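Local coordinates for protein phosphotransferase system, mannose/fructose/N-acetylgalactosamine-specific component IIB (Thermoanaerobacter tengcongensis, PDB 3LFJ) that probably passes a phosphoryl group from a phosphohistidine protein to sugar during uptake by the bacterial phosphotransferase system, at residues F26-D31 with T122-V128; V38-W42 with Q165-D169; I53-E57 with K105-T109. All blocks are in the same frame, centred on the assembly; numbering follows the deposited sequence.

Contact 1. Residues F26-D31 with T122-V128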
ATOM      1  N   PHE A  26       5.421  -0.306   7.065  1.00 16.38           N
ATOM      2  CA  PHE A  26       4.244  -1.013   6.579  1.00 15.66           C
ATOM      3  C   PHE A  26       3.991  -0.556   5.156  1.00 15.18           C
ATOM      4  O   PHE A  26       4.477   0.508   4.759  1.00 16.06           O
ATOM      5  CB  PHE A  26       3.020  -0.674   7.437  1.00 17.75           C
ATOM      6  CG  PHE A  26       1.962  -1.743   7.439  1.00 18.12           C
ATOM      7  CD1 PHE A  26       2.180  -2.955   8.090  1.00 19.22           C
ATOM      8  CD2 PHE A  26       0.746  -1.533   6.809  1.00 16.09           C
ATOM      9  CE1 PHE A  26       1.209  -3.933   8.118  1.00 19.21           C
ATOM     10  CE2 PHE A  26      -0.238  -2.517   6.838  1.00 20.46           C
ATOM     11  CZ  PHE A  26       0.003  -3.716   7.488  1.00 18.64           C
ATOM     12  N   ALA A  27       3.249  -1.354   4.398  1.00 14.73           N
ATOM     13  CA  ALA A  27       2.801  -0.944   3.063  1.00 15.59           C
ATOM     14  C   ALA A  27       1.399  -1.469   2.849  1.00 16.08           C
ATOM     15  O   ALA A  27       1.089  -2.611   3.196  1.00 16.01           O
ATOM     16  CB  ALA A  27       3.746  -1.440   1.981  1.00 16.08           C
ATOM     17  N   ARG A  28       0.552  -0.634   2.266  1.00 12.85           N
ATOM     18  CA  ARG A  28      -0.859  -0.970   2.091  1.00 13.94           C
ATOM     19  C   ARG A  28      -1.332  -0.494   0.720  1.00 15.72           C
ATOM     20  O   ARG A  28      -0.942   0.583   0.251  1.00 14.39           O
ATOM     21  CB  ARG A  28      -1.685  -0.310   3.195  1.00 14.40           C
ATOM     22  CG  ARG A  28      -3.207  -0.364   3.001  1.00 14.36           C
ATOM     23  CD  ARG A  28      -3.884   0.219   4.227  1.00 14.23           C
ATOM     24  NE  ARG A  28      -5.323   0.378   4.053  1.00 14.37           N
ATOM     25  CZ  ARG A  28      -6.224  -0.560   4.356  1.00 15.67           C
ATOM     26  NH1 ARG A  28      -7.502  -0.308   4.154  1.00 16.75           N
ATOM     27  NH2 ARG A  28      -5.854  -1.747   4.839  1.00 15.02           N
ATOM     28  N   ILE A  29      -2.168  -1.316   0.093  1.00 13.92           N
ATOM     29  CA  ILE A  29      -2.836  -0.945  -1.159  1.00 13.36           C
ATOM     30  C   ILE A  29      -4.306  -0.691  -0.863  1.00 13.49           C
ATOM     31  O   ILE A  29      -5.012  -1.559  -0.335  1.00 15.41           O
ATOM     32  CB  ILE A  29      -2.686  -2.041  -2.237  1.00 14.22           C
ATOM     33  CG1 ILE A  29      -1.206  -2.120  -2.675  1.00 19.29           C
ATOM     34  CG2 ILE A  29      -3.627  -1.748  -3.436  1.00 16.03           C
ATOM     35  CD1 ILE A  29      -0.837  -3.346  -3.503  1.00 20.15           C
ATOM     36  N   ASP A  30      -4.780   0.510  -1.174  1.00 13.77           N
ATOM     37  CA  ASP A  30      -6.192   0.844  -0.985  1.00 12.64           C
ATOM     38  C   ASP A  30      -6.549   1.874  -2.025  1.00 14.05           C
ATOM     39  O   ASP A  30      -5.988   2.980  -2.027  1.00 13.41           O
ATOM     40  CB  ASP A  30      -6.442   1.389   0.432  1.00 14.19           C
ATOM     41  CG  ASP A  30      -7.927   1.604   0.743  1.00 15.87           C
ATOM     42  OD1 ASP A  30      -8.737   1.845  -0.177  1.00 16.14           O
ATOM     43  OD2 ASP A  30      -8.279   1.554   1.941  1.00 16.73           O
ATOM     44  N   ASP A  31      -7.425   1.503  -2.963  1.00 14.74           N
ATOM     45  CA  ASP A  31      -7.718   2.402  -4.075  1.00 13.85           C
ATOM     46  C   ASP A  31      -8.478   3.663  -3.674  1.00 15.37           C
ATOM     47  O   ASP A  31      -8.652   4.564  -4.496  1.00 15.81           O
ATOM     48  CB  ASP A  31      -8.377   1.690  -5.268  1.00 15.40           C
ATOM     49  CG  ASP A  31      -9.654   0.956  -4.910  1.00 19.63           C
ATOM     50  OD1 ASP A  31     -10.113   1.005  -3.756  1.00 19.10           O
ATOM     51  OD2 ASP A  31     -10.221   0.321  -5.832  1.00 21.64           O
ATOM     52  N   THR A 122       6.170  -6.378   3.988  1.00 20.23           N
ATOM     53  CA  THR A 122       4.790  -6.769   4.242  1.00 19.93           C
ATOM     54  C   THR A 122       3.898  -5.885   3.390  1.00 19.96           C
ATOM     55  O   THR A 122       4.066  -4.661   3.370  1.00 21.84           O
ATOM     56  CB  THR A 122       4.401  -6.556   5.710  1.00 24.61           C
ATOM     57  OG1 THR A 122       5.202  -7.401   6.541  1.00 27.55           O
ATOM     58  CG2 THR A 122       2.925  -6.887   5.944  1.00 25.60           C
ATOM     59  N   LEU A 123       2.946  -6.506   2.707  1.00 17.99           N
ATOM     60  CA  LEU A 123       2.043  -5.782   1.831  1.00 16.75           C
ATOM     61  C   LEU A 123       0.616  -6.161   2.174  1.00 15.33           C
ATOM     62  O   LEU A 123       0.195  -7.305   1.952  1.00 17.89           O
ATOM     63  CB  LEU A 123       2.353  -6.105   0.379  1.00 16.24           C
ATOM     64  CG  LEU A 123       1.473  -5.374  -0.648  1.00 17.50           C
ATOM     65  CD1 LEU A 123       1.625  -3.861  -0.534  1.00 17.01           C
ATOM     66  CD2 LEU A 123       1.821  -5.830  -2.038  1.00 17.70           C
ATOM     67  N   ASN A 124      -0.117  -5.188   2.697  1.00 14.54           N
ATOM     68  CA  ASN A 124      -1.497  -5.343   3.116  1.00 14.40           C
ATOM     69  C   ASN A 124      -2.437  -4.883   1.995  1.00 19.57           C
ATOM     70  O   ASN A 124      -2.401  -3.724   1.584  1.00 17.38           O
ATOM     71  CB  ASN A 124      -1.688  -4.514   4.384  1.00 15.24           C
ATOM     72  CG  ASN A 124      -3.128  -4.229   4.692  1.00 16.91           C
ATOM     73  OD1 ASN A 124      -3.986  -5.134   4.684  1.00 20.87           O
ATOM     74  ND2 ASN A 124      -3.411  -2.983   4.991  1.00 12.99           N
ATOM     75  N   ILE A 125      -3.249  -5.802   1.475  1.00 15.88           N
ATOM     76  CA  ILE A 125      -4.249  -5.434   0.465  1.00 14.92           C
ATOM     77  C   ILE A 125      -5.517  -4.977   1.197  1.00 17.73           C
ATOM     78  O   ILE A 125      -6.247  -5.787   1.786  1.00 16.38           O
ATOM     79  CB  ILE A 125      -4.572  -6.626  -0.479  1.00 15.89           C
ATOM     80  CG1 ILE A 125      -3.292  -7.316  -0.983  1.00 17.09           C
ATOM     81  CG2 ILE A 125      -5.457  -6.152  -1.621  1.00 16.33           C
ATOM     82  CD1 ILE A 125      -2.273  -6.374  -1.678  1.00 18.65           C
ATOM     83  N   GLY A 126      -5.758  -3.671   1.200  1.00 15.44           N
ATOM     84  CA  GLY A 126      -6.823  -3.070   1.979  1.00 14.59           C
ATOM     85  C   GLY A 126      -8.108  -2.740   1.240  1.00 15.91           C
ATOM     86  O   GLY A 126      -9.198  -2.825   1.814  1.00 21.14           O
ATOM     87  N   GLY A 127      -7.981  -2.344  -0.023  1.00 15.90           N
ATOM     88  CA  GLY A 127      -9.146  -1.925  -0.792  1.00 17.49           C
ATOM     89  C   GLY A 127      -8.892  -2.026  -2.276  1.00 17.76           C
ATOM     90  O   GLY A 127      -7.958  -1.423  -2.798  1.00 17.69           O
ATOM     91  N   VAL A 128      -9.692  -2.852  -2.951  1.00 17.00           N
ATOM     92  CA  VAL A 128      -9.624  -2.970  -4.398  1.00 16.50           C
ATOM     93  C   VAL A 128     -11.067  -3.156  -4.862  1.00 15.90           C
ATOM     94  O   VAL A 128     -11.701  -4.154  -4.524  1.00 18.59           O
ATOM     95  CB  VAL A 128      -8.763  -4.161  -4.870  1.00 15.70           C
ATOM     96  CG1 VAL A 128      -8.654  -4.116  -6.395  1.00 16.94           C
ATOM     97  CG2 VAL A 128      -7.349  -4.145  -4.258  1.00 17.13           C
TER
HETATM   98  O   HOH W   1     -10.840  -0.639   2.443  1.00 34.97           O
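Two neighbouring parallel strands of the central sheet meet here, and a beta bulge breaks their register. Arg28 lies opposite Asn124 and Ile29 opposite Ile125, but Asp30 faces Gly127. The ladder runs from Asn124 N to Ala27 O (2.9 Å) and from Ile29 N to Asn124 O (2.8 Å). At the bulge Ile29 O accepts from Gly126 N at 2.7 Å and from Gly127 N at 3.1 Å, the latter in the carbonyl plane on a lone pair. Asp31 N then binds Gly127 O.

On one face, Arg28 runs alongside Asn124. Its CG is anti to the backbone N (chi1 170°) and the chain stays extended to NE. This carries the guanidinium obliquely across to the neighbouring strand, where one of its faces rests on Gly126 CA, which has no side chain in the way. Arg28 NH1 forms a salt bridge with Asp30 OD2 (3.0 Å), which also binds His35 NE2. Arg28 NH2 bonds to Gln165 O. A leucine in place of Arg28 would probably cost the Asp30 carboxylate this salt bridge and leave Gln165 O without this donor.

On the other face, Ile29 CD1 packs against both Leu123 CD1 (3.9 Å) and Ile125 CD1 (3.8 Å). Beside Arg28, the Phe26 ring touches Asn124 CB through CE2 (3.5 Å). One face of the strand pair is thus apolar. The other holds a buried salt bridge beside an aromatic ring, and that bridge probably offsets the cost of burying both charges.

Contact 2. Residues V38-W42 with Q165-D169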
ATOM      1  N   VAL A  38     -10.251   4.811   8.448  1.00 19.54           N
ATOM      2  CA  VAL A  38      -9.412   3.645   8.215  1.00 18.94           C
ATOM      3  C   VAL A  38      -7.938   3.884   8.554  1.00 19.57           C
ATOM      4  O   VAL A  38      -7.316   3.096   9.268  1.00 19.00           O
ATOM      5  CB  VAL A  38      -9.578   3.158   6.759  1.00 21.65           C
ATOM      6  CG1 VAL A  38      -8.554   2.100   6.408  1.00 26.57           C
ATOM      7  CG2 VAL A  38     -10.994   2.625   6.558  1.00 23.34           C
ATOM      8  N   MET A  39      -7.368   4.968   8.045  1.00 18.79           N
ATOM      9  CA  MET A  39      -5.956   5.207   8.288  1.00 17.59           C
ATOM     10  C   MET A  39      -5.690   5.671   9.713  1.00 20.68           C
ATOM     11  O   MET A  39      -4.587   5.514  10.219  1.00 21.01           O
ATOM     12  CB  MET A  39      -5.370   6.193   7.271  1.00 18.67           C
ATOM     13  CG  MET A  39      -5.098   5.550   5.914  1.00 18.62           C
ATOM     14  SD  MET A  39      -4.034   4.106   5.980  1.00 18.52           S
ATOM     15  CE  MET A  39      -2.531   4.869   6.566  1.00 21.36           C
ATOM     16  N   THR A  40      -6.695   6.257  10.359  1.00 19.93           N
ATOM     17  CA  THR A  40      -6.542   6.635  11.754  1.00 22.71           C
ATOM     18  C   THR A  40      -6.354   5.362  12.575  1.00 22.90           C
ATOM     19  O   THR A  40      -5.483   5.295  13.450  1.00 26.81           O
ATOM     20  CB  THR A  40      -7.746   7.456  12.228  1.00 23.90           C
ATOM     21  OG1 THR A  40      -7.806   8.670  11.465  1.00 28.23           O
ATOM     22  CG2 THR A  40      -7.622   7.795  13.707  1.00 26.99           C
ATOM     23  N   ARG A  41      -7.130   4.331  12.252  1.00 19.15           N
ATOM     24  CA  ARG A  41      -6.962   3.032  12.888  1.00 18.92           C
ATOM     25  C   ARG A  41      -5.585   2.422  12.613  1.00 21.46           C
ATOM     26  O   ARG A  41      -4.889   2.006  13.531  1.00 23.08           O
ATOM     27  CB  ARG A  41      -8.073   2.062  12.468  1.00 22.82           C
ATOM     28  CG  ARG A  41      -9.477   2.572  12.754  1.00 28.41           C
ATOM     29  CD  ARG A  41     -10.498   1.464  12.537  1.00 35.93           C
ATOM     30  NE  ARG A  41     -11.859   1.954  12.717  1.00 51.33           N
ATOM     31  CZ  ARG A  41     -12.471   2.030  13.893  1.00 59.31           C
ATOM     32  NH1 ARG A  41     -11.842   1.640  14.995  1.00 59.14           N
ATOM     33  NH2 ARG A  41     -13.711   2.495  13.965  1.00 62.71           N
ATOM     34  N   TRP A  42      -5.176   2.393  11.345  1.00 18.64           N
ATOM     35  CA  TRP A  42      -3.888   1.809  10.993  1.00 18.76           C
ATOM     36  C   TRP A  42      -2.708   2.514  11.655  1.00 16.82           C
ATOM     37  O   TRP A  42      -1.780   1.854  12.116  1.00 19.60           O
ATOM     38  CB  TRP A  42      -3.702   1.773   9.466  1.00 18.55           C
ATOM     39  CG  TRP A  42      -4.443   0.624   8.844  1.00 16.19           C
ATOM     40  CD1 TRP A  42      -5.612   0.685   8.131  1.00 17.51           C
ATOM     41  CD2 TRP A  42      -4.076  -0.761   8.902  1.00 16.21           C
ATOM     42  NE1 TRP A  42      -5.991  -0.583   7.747  1.00 17.31           N
ATOM     43  CE2 TRP A  42      -5.071  -1.486   8.210  1.00 16.58           C
ATOM     44  CE3 TRP A  42      -3.009  -1.458   9.484  1.00 20.50           C
ATOM     45  CZ2 TRP A  42      -5.033  -2.881   8.087  1.00 16.74           C
ATOM     46  CZ3 TRP A  42      -2.963  -2.852   9.350  1.00 19.96           C
ATOM     47  CH2 TRP A  42      -3.974  -3.542   8.653  1.00 18.54           C
ATOM     48  N   GLN A 165      -6.548  -7.390   4.415  1.00 15.62           N
ATOM     49  CA  GLN A 165      -7.094  -6.991   5.707  1.00 15.61           C
ATOM     50  C   GLN A 165      -7.554  -5.545   5.651  1.00 19.69           C
ATOM     51  O   GLN A 165      -6.782  -4.643   5.299  1.00 17.53           O
ATOM     52  CB  GLN A 165      -6.071  -7.162   6.830  1.00 19.29           C
ATOM     53  CG  GLN A 165      -6.700  -7.082   8.220  1.00 18.65           C
ATOM     54  CD  GLN A 165      -5.679  -7.237   9.329  1.00 21.44           C
ATOM     55  OE1 GLN A 165      -4.488  -6.990   9.139  1.00 24.37           O
ATOM     56  NE2 GLN A 165      -6.144  -7.659  10.504  1.00 25.88           N
ATOM     57  N   MET A 166      -8.808  -5.303   5.999  1.00 16.58           N
ATOM     58  CA  MET A 166      -9.378  -3.978   5.832  1.00 17.37           C
ATOM     59  C   MET A 166      -8.861  -3.001   6.893  1.00 20.02           C
ATOM     60  O   MET A 166      -8.362  -1.919   6.568  1.00 18.16           O
ATOM     61  CB  MET A 166     -10.904  -4.069   5.860  1.00 19.20           C
ATOM     62  CG  MET A 166     -11.589  -2.830   5.360  1.00 19.77           C
ATOM     63  SD  MET A 166     -13.379  -2.983   5.382  1.00 28.53           S
ATOM     64  CE  MET A 166     -13.684  -3.219   7.138  0.50 24.04           C
ATOM     65  N   ILE A 167      -9.008  -3.386   8.162  1.00 18.29           N
ATOM     66  CA  ILE A 167      -8.524  -2.606   9.291  1.00 18.73           C
ATOM     67  C   ILE A 167      -7.822  -3.544  10.270  1.00 18.48           C
ATOM     68  O   ILE A 167      -7.900  -4.763  10.139  1.00 21.19           O
ATOM     69  CB  ILE A 167      -9.648  -1.811   9.985  1.00 20.52           C
ATOM     70  CG1 ILE A 167     -10.828  -2.733  10.313  1.00 22.18           C
ATOM     71  CG2 ILE A 167     -10.083  -0.632   9.106  1.00 23.72           C
ATOM     72  CD1 ILE A 167     -12.015  -2.023  10.961  1.00 25.80           C
ATOM     73  N   PRO A 168      -7.096  -2.978  11.238  1.00 20.28           N
ATOM     74  CA  PRO A 168      -6.243  -3.857  12.044  1.00 21.50           C
ATOM     75  C   PRO A 168      -6.968  -4.974  12.784  1.00 23.38           C
ATOM     76  O   PRO A 168      -6.351  -6.008  13.045  1.00 24.27           O
ATOM     77  CB  PRO A 168      -5.592  -2.881  13.026  1.00 24.48           C
ATOM     78  CG  PRO A 168      -5.491  -1.609  12.232  1.00 23.64           C
ATOM     79  CD  PRO A 168      -6.776  -1.554  11.444  1.00 19.69           C
ATOM     80  N   ASP A 169      -8.245  -4.782  13.090  1.00 25.48           N
ATOM     81  CA  ASP A 169      -8.975  -5.768  13.881  1.00 29.14           C
ATOM     82  C   ASP A 169      -9.944  -6.596  13.048  1.00 31.55           C
ATOM     83  O   ASP A 169     -10.711  -7.398  13.594  1.00 29.52           O
ATOM     84  CB  ASP A 169      -9.711  -5.078  15.035  1.00 30.61           C
ATOM     85  CG  ASP A 169      -8.759  -4.561  16.098  1.00 32.86           C
ATOM     86  OD1 ASP A 169      -7.598  -5.017  16.114  1.00 33.61           O
ATOM     87  OD2 ASP A 169      -9.175  -3.701  16.907  1.00 36.61           O
TER
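Trp42 turns its CG anti to the carbonyl carbon (chi1 -79°), and this swings the indole from the helix to the loop at 165-169. Ile167 holds CG2 anti to its own carbonyl carbon, with CG1 between the backbone N and that carbon (chi1 51°). This sets the CG2 methyl against the helix.

The indole is engaged at both edge and face. Trp42 NE1 donates to Met166 O at 3.0 Å. The acceptor lies close to the ring plane, although the N-H approaches tilted from the plane of the carbonyl. Met166 O also takes a weak bond from Arg28 NH1. Over one face sits Pro168, whose CD is 3.8 Å from the centroid of the five-membered ring of Trp42. It stands 14° off the ring normal, a CH-pi contact. Pro168 CG lies over the six-membered part, 3.7 Å from Trp42 CE3. At the far edge, Gln165 OE1 comes within 3.5 Å of Trp42 CH2, the amide steeply turned against the ring. The NE2 of that amide is bound to Ser170 O.

Nearer the surface, Ile167 CG2 touches two residues about one helical turn apart. Ile167 CG2 meets Val38 CG1 at 4.1 Å and the aliphatic Arg41 CD at 4.0 Å.

Ring and hydrogen bond together pin the loop after strand 161-164 to helix 38-43. Trp42 also meets Phe26, Arg28 and Asn124, an example of the helix-on-sheet packing of an alpha/beta fold.

Contact 3. Residues I53-E57 with K105-T109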
ATOM      1  N   ILE A  53       2.143   8.463   0.404  1.00 13.18           N
ATOM      2  CA  ILE A  53       1.351   7.940  -0.711  1.00 12.80           C
ATOM      3  C   ILE A  53       2.202   7.998  -1.953  1.00 13.30           C
ATOM      4  O   ILE A  53       2.766   9.050  -2.284  1.00 13.98           O
ATOM      5  CB  ILE A  53       0.078   8.756  -0.946  1.00 12.50           C
ATOM      6  CG1 ILE A  53      -0.809   8.718   0.308  1.00 14.73           C
ATOM      7  CG2 ILE A  53      -0.668   8.185  -2.182  1.00 13.78           C
ATOM      8  CD1 ILE A  53      -2.009   9.652   0.233  1.00 14.00           C
ATOM      9  N   ILE A  54       2.334   6.856  -2.620  1.00 13.36           N
ATOM     10  CA  ILE A  54       3.096   6.800  -3.870  1.00 13.99           C
ATOM     11  C   ILE A  54       2.118   6.528  -4.998  1.00 13.47           C
ATOM     12  O   ILE A  54       1.518   5.452  -5.066  1.00 13.65           O
ATOM     13  CB  ILE A  54       4.205   5.709  -3.860  1.00 12.20           C
ATOM     14  CG1 ILE A  54       5.199   5.989  -2.742  1.00 13.00           C
ATOM     15  CG2 ILE A  54       4.922   5.713  -5.211  1.00 14.08           C
ATOM     16  CD1 ILE A  54       6.248   4.871  -2.549  1.00 13.24           C
ATOM     17  N   ASP A  55       1.911   7.531  -5.853  1.00 13.36           N
ATOM     18  CA  ASP A  55       0.983   7.425  -6.970  1.00 13.81           C
ATOM     19  C   ASP A  55       1.265   8.547  -7.970  1.00 14.48           C
ATOM     20  O   ASP A  55       1.292   9.722  -7.595  1.00 14.55           O
ATOM     21  CB  ASP A  55      -0.455   7.550  -6.456  1.00 14.80           C
ATOM     22  CG  ASP A  55      -1.457   7.220  -7.519  1.00 17.77           C
ATOM     23  OD1 ASP A  55      -1.620   6.014  -7.833  1.00 17.62           O
ATOM     24  OD2 ASP A  55      -2.081   8.153  -8.068  1.00 18.86           O
ATOM     25  N   ASP A  56       1.426   8.191  -9.243  1.00 13.50           N
ATOM     26  CA  ASP A  56       1.766   9.196 -10.258  1.00 12.01           C
ATOM     27  C   ASP A  56       0.601  10.128 -10.519  1.00 14.59           C
ATOM     28  O   ASP A  56       0.827  11.306 -10.807  1.00 16.35           O
ATOM     29  CB  ASP A  56       2.131   8.516 -11.574  1.00 14.19           C
ATOM     30  CG  ASP A  56       3.543   7.956 -11.597  1.00 15.52           C
ATOM     31  OD1 ASP A  56       4.392   8.289 -10.738  1.00 16.61           O
ATOM     32  OD2 ASP A  56       3.815   7.199 -12.566  1.00 17.24           O
ATOM     33  N   GLU A  57      -0.632   9.622 -10.442  1.00 15.46           N
ATOM     34  CA  GLU A  57      -1.815  10.479 -10.680  1.00 17.39           C
ATOM     35  C   GLU A  57      -1.973  11.464  -9.532  1.00 15.32           C
ATOM     36  O   GLU A  57      -2.152  12.666  -9.754  1.00 17.16           O
ATOM     37  CB  GLU A  57      -3.096   9.643 -10.811  1.00 21.70           C
ATOM     38  CG  GLU A  57      -3.241   8.934 -12.146  1.00 30.21           C
ATOM     39  CD  GLU A  57      -4.609   8.298 -12.357  1.00 30.73           C
ATOM     40  OE1 GLU A  57      -5.553   8.588 -11.585  1.00 36.90           O
ATOM     41  OE2 GLU A  57      -4.734   7.501 -13.314  1.00 40.21           O
ATOM     42  N   LYS A 105      -2.370   3.320  -4.299  1.00 13.07           N
ATOM     43  CA  LYS A 105      -3.717   3.182  -4.813  1.00 12.70           C
ATOM     44  C   LYS A 105      -3.955   1.814  -5.477  1.00 12.76           C
ATOM     45  O   LYS A 105      -5.078   1.311  -5.490  1.00 15.77           O
ATOM     46  CB  LYS A 105      -3.963   4.301  -5.831  1.00 16.07           C
ATOM     47  CG  LYS A 105      -5.405   4.519  -6.222  1.00 19.75           C
ATOM     48  CD  LYS A 105      -5.450   5.676  -7.222  1.00 18.63           C
ATOM     49  CE  LYS A 105      -6.877   6.000  -7.620  1.00 22.70           C
ATOM     50  NZ  LYS A 105      -6.855   7.129  -8.626  1.00 30.82           N
ATOM     51  N   ASN A 106      -2.907   1.218  -6.040  1.00 14.42           N
ATOM     52  CA  ASN A 106      -3.086  -0.001  -6.812  1.00 13.62           C
ATOM     53  C   ASN A 106      -1.841  -0.880  -6.808  1.00 15.55           C
ATOM     54  O   ASN A 106      -0.738  -0.427  -6.483  1.00 14.83           O
ATOM     55  CB  ASN A 106      -3.503   0.364  -8.259  1.00 12.95           C
ATOM     56  CG  ASN A 106      -2.632   1.440  -8.864  1.00 13.96           C
ATOM     57  OD1 ASN A 106      -1.417   1.292  -8.947  1.00 15.53           O
ATOM     58  ND2 ASN A 106      -3.257   2.537  -9.302  1.00 15.76           N
ATOM     59  N   ILE A 107      -2.048  -2.143  -7.189  1.00 13.35           N
ATOM     60  CA  ILE A 107      -0.980  -3.126  -7.242  1.00 15.02           C
ATOM     61  C   ILE A 107       0.122  -2.750  -8.220  1.00 14.04           C
ATOM     62  O   ILE A 107       1.309  -2.880  -7.904  1.00 16.42           O
ATOM     63  CB  ILE A 107      -1.543  -4.539  -7.559  1.00 17.72           C
ATOM     64  CG1 ILE A 107      -2.379  -5.036  -6.384  1.00 18.84           C
ATOM     65  CG2 ILE A 107      -0.397  -5.507  -7.856  1.00 19.17           C
ATOM     66  CD1 ILE A 107      -3.338  -6.165  -6.754  1.00 19.18           C
ATOM     67  N   ASP A 108      -0.254  -2.238  -9.394  1.00 14.95           N
ATOM     68  CA  ASP A 108       0.757  -1.889 -10.367  1.00 15.71           C
ATOM     69  C   ASP A 108       1.785  -0.876  -9.869  1.00 14.03           C
ATOM     70  O   ASP A 108       2.982  -0.976 -10.164  1.00 15.17           O
ATOM     71  CB  ASP A 108       0.131  -1.372 -11.646  1.00 16.51           C
ATOM     72  CG  ASP A 108       1.163  -1.183 -12.728  1.00 22.86           C
ATOM     73  OD1 ASP A 108       1.407  -0.034 -13.147  1.00 23.53           O
ATOM     74  OD2 ASP A 108       1.791  -2.197 -13.123  1.00 25.09           O
ATOM     75  N   THR A 109       1.332   0.127  -9.120  1.00 14.93           N
ATOM     76  CA  THR A 109       2.267   1.126  -8.647  1.00 13.68           C
ATOM     77  C   THR A 109       3.201   0.519  -7.607  1.00 13.29           C
ATOM     78  O   THR A 109       4.390   0.819  -7.582  1.00 14.44           O
ATOM     79  CB  THR A 109       1.531   2.363  -8.106  1.00 13.85           C
ATOM     80  OG1 THR A 109       0.688   2.905  -9.142  1.00 14.13           O
ATOM     81  CG2 THR A 109       2.519   3.432  -7.663  1.00 14.21           C
TER
HETATM   82  O   HOH W   2      -0.513   4.134  -6.260  1.00 13.66           O
HETATM   83  O   HOH W   3      -2.647   5.227 -10.185  1.00 20.76           O
HETATM   84  O   HOH W   4      -4.788   8.865  -7.662  1.00 31.28           O
HETATM   85  O   HOH W   5       1.305   5.539 -10.220  1.00 16.37           O
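Asp55 OD1 is gripped by two waters, each donating at 2.7 Å, and it also lies 3.5 Å from Lys105 CB. The site is where two parallel strands of the alpha/beta fold end and two helices start. Asp55 is the N-cap of the helix at 56-60, with OD2 bonded to Leu58 N. Asn106 is the N-cap of helix 107-115.

No direct hydrogen bond joins the segments, so water does most of the polar work. One water of Asp55 OD1 also donates to Ile54 O and accepts from Lys105 N, so it ties both backbones to the carboxylate. The other accepts from Asn106 ND2. A third links Asp55 OD2 to Lys105 NZ.

Lys105 has its CG anti to the backbone N (chi1 -166°) and an extended chain. It passes the carboxylate of Asp55 with its aliphatic part and carries NZ on to Glu57. There Lys105 NZ forms a long salt bridge with Glu57 OE1, at 3.5 Å. Glu57 is exposed, so this charge pair is probably weak.

The cap of the second helix is built from Asn106. Its CG stands between the backbone N and the carbonyl carbon (chi1 48°), which turns OD1 back over the first turn. Asn106 OD1 accepts from Thr109 N at 3.0 Å and from Thr109 OG1 at 2.7 Å. The two bonds fix the carboxamide. Thr109 OG1 takes a hydrogen bond from a fourth water (2.9 Å), and this water in turn accepts from Asp56 N.

Direct apolar contact is limited to one methyl pair. Thr109 CG2 meets Ile54 CG2 at 4.1 Å, and the same threonine methyl, Thr109 CG2, sits 3.4 Å from Ile54 O.

In the fold
From the N terminus, strand 22-30 leads into helix 38-43 and then strand 50-54. Contact 3 is the first to close, when 105-109 returns to 53-57. Contact 1 closes next, as strand 122-127 pairs with strand 22-30; contact 3 falls wholly within that loop. Contact 2 closes last, at 165-169, and crosses contact 1 because their segments alternate. It also encloses contact 3. Contacts 1 and 2 meet where Arg28 reaches Gln165, while contact 1 touches contact 3 through Ile29 and Asp31. Contacts 2 and 3, with centres about 19 Å apart, lie on opposite sides of the chain's centre. The three contacts join two central strands, helix 38-43 to the loop after strand 161-164, and the starts of helices 56-60 and 107-115.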